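Local coordinates for endonuclease EndoMS (Thermococcus kodakarensis KOD1, PDB 5GKE) that cleaves double-stranded DNA at mismatched base pairs, acting as a mismatch restriction endonuclease of the NucS family, at the interface of chains A and B. Residues are numbered along the deposited sequence; one frame, centred on the assembly and turned at random. Chains: chain A/B, Endonuclease EndoMS.

The interface of chains A and B. Residues chain A 5-6, 118-120; chain B 34-35, 53-54, 113.
A:Phe118 and B:Phe34 lie face to face at the centre of this patch of the EndoMS dimer interface, their ring planes 7° apart and their centroids 4.6 Å from each other. The two side chains slide past one another in opposite directions, which offsets the stack: each ring sits partly over the other's CB. B:Phe34 CB comes within 3.5 Å of A:Phe118 CE2, its C-H directed at the ring face, while A:Phe118 CB lies over the rim of the B:Phe34 ring. A:Phe118 has CG anti to the backbone N (chi1 179°), which carries its ring from the end of strand 114-118 across to chain B. The opposite face of that ring is backed by A:Ala120 CB, 3.8 Å above the plane and over its centre, so the phenyl is sandwiched between its own chain and the partner.

Around the rim, B:Tyr113 crosses A:Phe118 at about a right angle and brings its CD2 to 3.6 Å from A:Phe118 CE1. B:Asp53 CB packs against both A:Phe118 CZ and A:Ala120 CB. An alanine in place of A:Phe118 would probably leave B:Phe34 without its stacking partner and open a gap between A:Ala120 and B:Phe34. Beside the stack, A:Val6 wedges in with CG2, touching B:Tyr113 CB at 3.6 Å and B:Phe34 CD1 somewhat farther off.

The polar margin is formed by A:Lys5, whose CD rests over the face of the B:Tyr113 ring. Its chain then bends at chi3 to meet B:Asp53 tip to tip, in a salt bridge of 3.2 Å between NZ and OD2. B:Asp53 thus divides its carboxylate between the chains, and the tyrosine bond likely steadies its rotation: within chain B, B:Tyr113 OH donates to B:Asp53 OD1 at 2.8 Å, arriving on the syn side but 30° out of the carboxylate plane.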
ATOM      1  N   LYS A   5     -16.449 -20.030  19.097  1.00 36.55           N
ATOM      2  CA  LYS A   5     -15.942 -19.086  18.118  1.00 38.65           C
ATOM      3  C   LYS A   5     -14.444 -18.834  18.335  1.00 47.39           C
ATOM      4  O   LYS A   5     -13.696 -18.681  17.362  1.00 41.08           O
ATOM      5  CB  LYS A   5     -16.735 -17.781  18.155  1.00 35.98           C
ATOM      6  CG  LYS A   5     -16.939 -17.184  16.753  1.00 41.08           C
ATOM      7  CD  LYS A   5     -18.144 -16.260  16.627  1.00 31.13           C
ATOM      8  CE  LYS A   5     -18.910 -16.585  15.353  1.00 38.80           C
ATOM      9  NZ  LYS A   5     -20.178 -15.835  15.145  1.00 28.36           N
ATOM     10  N   VAL A   6     -14.001 -18.868  19.593  1.00 27.26           N
ATOM     11  CA  VAL A   6     -12.605 -18.595  19.930  1.00 27.60           C
ATOM     12  C   VAL A   6     -11.980 -19.669  20.814  1.00 26.89           C
ATOM     13  O   VAL A   6     -12.586 -20.137  21.758  1.00 41.71           O
ATOM     14  CB  VAL A   6     -12.452 -17.214  20.658  1.00 36.70           C
ATOM     15  CG1 VAL A   6     -11.003 -16.964  21.115  1.00 18.51           C
ATOM     16  CG2 VAL A   6     -12.922 -16.088  19.771  1.00 34.97           C
ATOM     17  N   PHE A 118      -9.738 -18.215  15.762  1.00 34.41           N
ATOM     18  CA  PHE A 118     -10.908 -17.368  15.756  1.00 29.08           C
ATOM     19  C   PHE A 118     -11.758 -17.757  14.561  1.00 33.09           C
ATOM     20  O   PHE A 118     -11.406 -17.471  13.422  1.00 26.69           O
ATOM     21  CB  PHE A 118     -10.482 -15.893  15.710  1.00 32.07           C
ATOM     22  CG  PHE A 118     -11.627 -14.901  15.677  1.00 32.16           C
ATOM     23  CD1 PHE A 118     -12.884 -15.235  16.133  1.00 31.52           C
ATOM     24  CD2 PHE A 118     -11.423 -13.619  15.185  1.00 33.33           C
ATOM     25  CE1 PHE A 118     -13.912 -14.307  16.094  1.00 32.52           C
ATOM     26  CE2 PHE A 118     -12.446 -12.700  15.150  1.00 34.10           C
ATOM     27  CZ  PHE A 118     -13.687 -13.041  15.604  1.00 28.04           C
ATOM     28  N   ARG A 119     -12.906 -18.372  14.817  1.00 29.09           N
ATOM     29  CA  ARG A 119     -13.706 -18.817  13.700  1.00 27.53           C
ATOM     30  C   ARG A 119     -14.636 -17.673  13.413  1.00 34.21           C
ATOM     31  O   ARG A 119     -15.741 -17.608  13.934  1.00 48.35           O
ATOM     32  CB  ARG A 119     -14.465 -20.111  14.059  1.00 23.28           C
ATOM     33  CG  ARG A 119     -13.622 -21.039  14.944  1.00 31.11           C
ATOM     34  CD  ARG A 119     -14.291 -22.329  15.443  1.00 32.95           C
ATOM     35  NE  ARG A 119     -13.261 -23.348  15.690  1.00 46.29           N
ATOM     36  CZ  ARG A 119     -12.445 -23.383  16.747  1.00 59.22           C
ATOM     37  NH1 ARG A 119     -12.550 -22.476  17.713  1.00 39.85           N
ATOM     38  NH2 ARG A 119     -11.523 -24.343  16.851  1.00 50.52           N
ATOM     39  N   ALA A 120     -14.238 -16.832  12.473  1.00 33.98           N
ATOM     40  CA  ALA A 120     -14.892 -15.543  12.357  1.00 29.52           C
ATOM     41  C   ALA A 120     -15.943 -15.640  11.299  1.00 30.80           C
ATOM     42  O   ALA A 120     -15.747 -16.282  10.276  1.00 34.69           O
ATOM     43  CB  ALA A 120     -13.894 -14.440  12.040  1.00 27.13           C
TER
ATOM     44  N   PHE B  34     -10.988  -9.841  19.474  1.00 26.96           N
ATOM     45  CA  PHE B  34     -11.846 -10.475  18.489  1.00 25.46           C
ATOM     46  C   PHE B  34     -13.269 -10.085  18.844  1.00 22.64           C
ATOM     47  O   PHE B  34     -13.703 -10.260  19.987  1.00 30.99           O
ATOM     48  CB  PHE B  34     -11.700 -12.009  18.457  1.00 26.69           C
ATOM     49  CG  PHE B  34     -10.279 -12.520  18.327  1.00 33.84           C
ATOM     50  CD1 PHE B  34      -9.950 -13.780  18.829  1.00 28.08           C
ATOM     51  CD2 PHE B  34      -9.287 -11.783  17.684  1.00 32.22           C
ATOM     52  CE1 PHE B  34      -8.658 -14.282  18.730  1.00 27.94           C
ATOM     53  CE2 PHE B  34      -7.978 -12.285  17.572  1.00 24.63           C
ATOM     54  CZ  PHE B  34      -7.664 -13.527  18.085  1.00 29.00           C
ATOM     55  N   ALA B  35     -14.000  -9.550  17.878  1.00 26.09           N
ATOM     56  CA  ALA B  35     -15.316  -9.035  18.180  1.00 22.90           C
ATOM     57  C   ALA B  35     -16.262  -8.989  16.984  1.00 25.13           C
ATOM     58  O   ALA B  35     -15.841  -8.865  15.838  1.00 37.59           O
ATOM     59  CB  ALA B  35     -15.178  -7.653  18.789  1.00 29.92           C
ATOM     60  N   ASP B  53     -17.677 -10.336  12.187  1.00 34.17           N
ATOM     61  CA  ASP B  53     -16.535 -10.690  13.028  1.00 30.65           C
ATOM     62  C   ASP B  53     -15.216 -10.228  12.440  1.00 29.06           C
ATOM     63  O   ASP B  53     -14.902 -10.560  11.306  1.00 42.10           O
ATOM     64  CB  ASP B  53     -16.462 -12.197  13.242  1.00 40.11           C
ATOM     65  CG  ASP B  53     -17.607 -12.736  14.081  1.00 48.32           C
ATOM     66  OD1 ASP B  53     -18.390 -11.940  14.657  1.00 40.30           O
ATOM     67  OD2 ASP B  53     -17.714 -13.980  14.161  1.00 36.96           O
ATOM     68  N   ARG B  54     -14.439  -9.480  13.217  1.00 28.32           N
ATOM     69  CA  ARG B  54     -13.122  -9.036  12.786  1.00 23.04           C
ATOM     70  C   ARG B  54     -12.116  -9.045  13.902  1.00 31.06           C
ATOM     71  O   ARG B  54     -12.470  -9.112  15.079  1.00 30.57           O
ATOM     72  CB  ARG B  54     -13.198  -7.634  12.184  1.00 23.84           C
ATOM     73  CG  ARG B  54     -14.063  -7.571  10.968  1.00 26.71           C
ATOM     74  CD  ARG B  54     -15.289  -6.780  11.198  1.00 19.92           C
ATOM     75  NE  ARG B  54     -16.235  -7.041  10.127  1.00 23.46           N
ATOM     76  CZ  ARG B  54     -17.420  -6.456  10.020  1.00 31.24           C
ATOM     77  NH1 ARG B  54     -17.789  -5.544  10.907  1.00 41.54           N
ATOM     78  NH2 ARG B  54     -18.214  -6.756   9.004  1.00 24.18           N
ATOM     79  N   TYR B 113     -15.520 -11.286  21.793  1.00 33.92           N
ATOM     80  CA  TYR B 113     -15.219 -12.674  22.074  1.00 24.47           C
ATOM     81  C   TYR B 113     -13.941 -12.790  22.888  1.00 26.25           C
ATOM     82  O   TYR B 113     -13.805 -13.679  23.722  1.00 33.58           O
ATOM     83  CB  TYR B 113     -15.085 -13.462  20.786  1.00 23.90           C
ATOM     84  CG  TYR B 113     -16.230 -13.283  19.827  1.00 32.41           C
ATOM     85  CD1 TYR B 113     -17.520 -13.680  20.170  1.00 22.30           C
ATOM     86  CD2 TYR B 113     -16.017 -12.746  18.556  1.00 24.81           C
ATOM     87  CE1 TYR B 113     -18.579 -13.524  19.279  1.00 23.21           C
ATOM     88  CE2 TYR B 113     -17.057 -12.607  17.651  1.00 24.09           C
ATOM     89  CZ  TYR B 113     -18.337 -12.995  18.019  1.00 31.92           C
ATOM     90  OH  TYR B 113     -19.367 -12.858  17.124  1.00 36.71           O
TER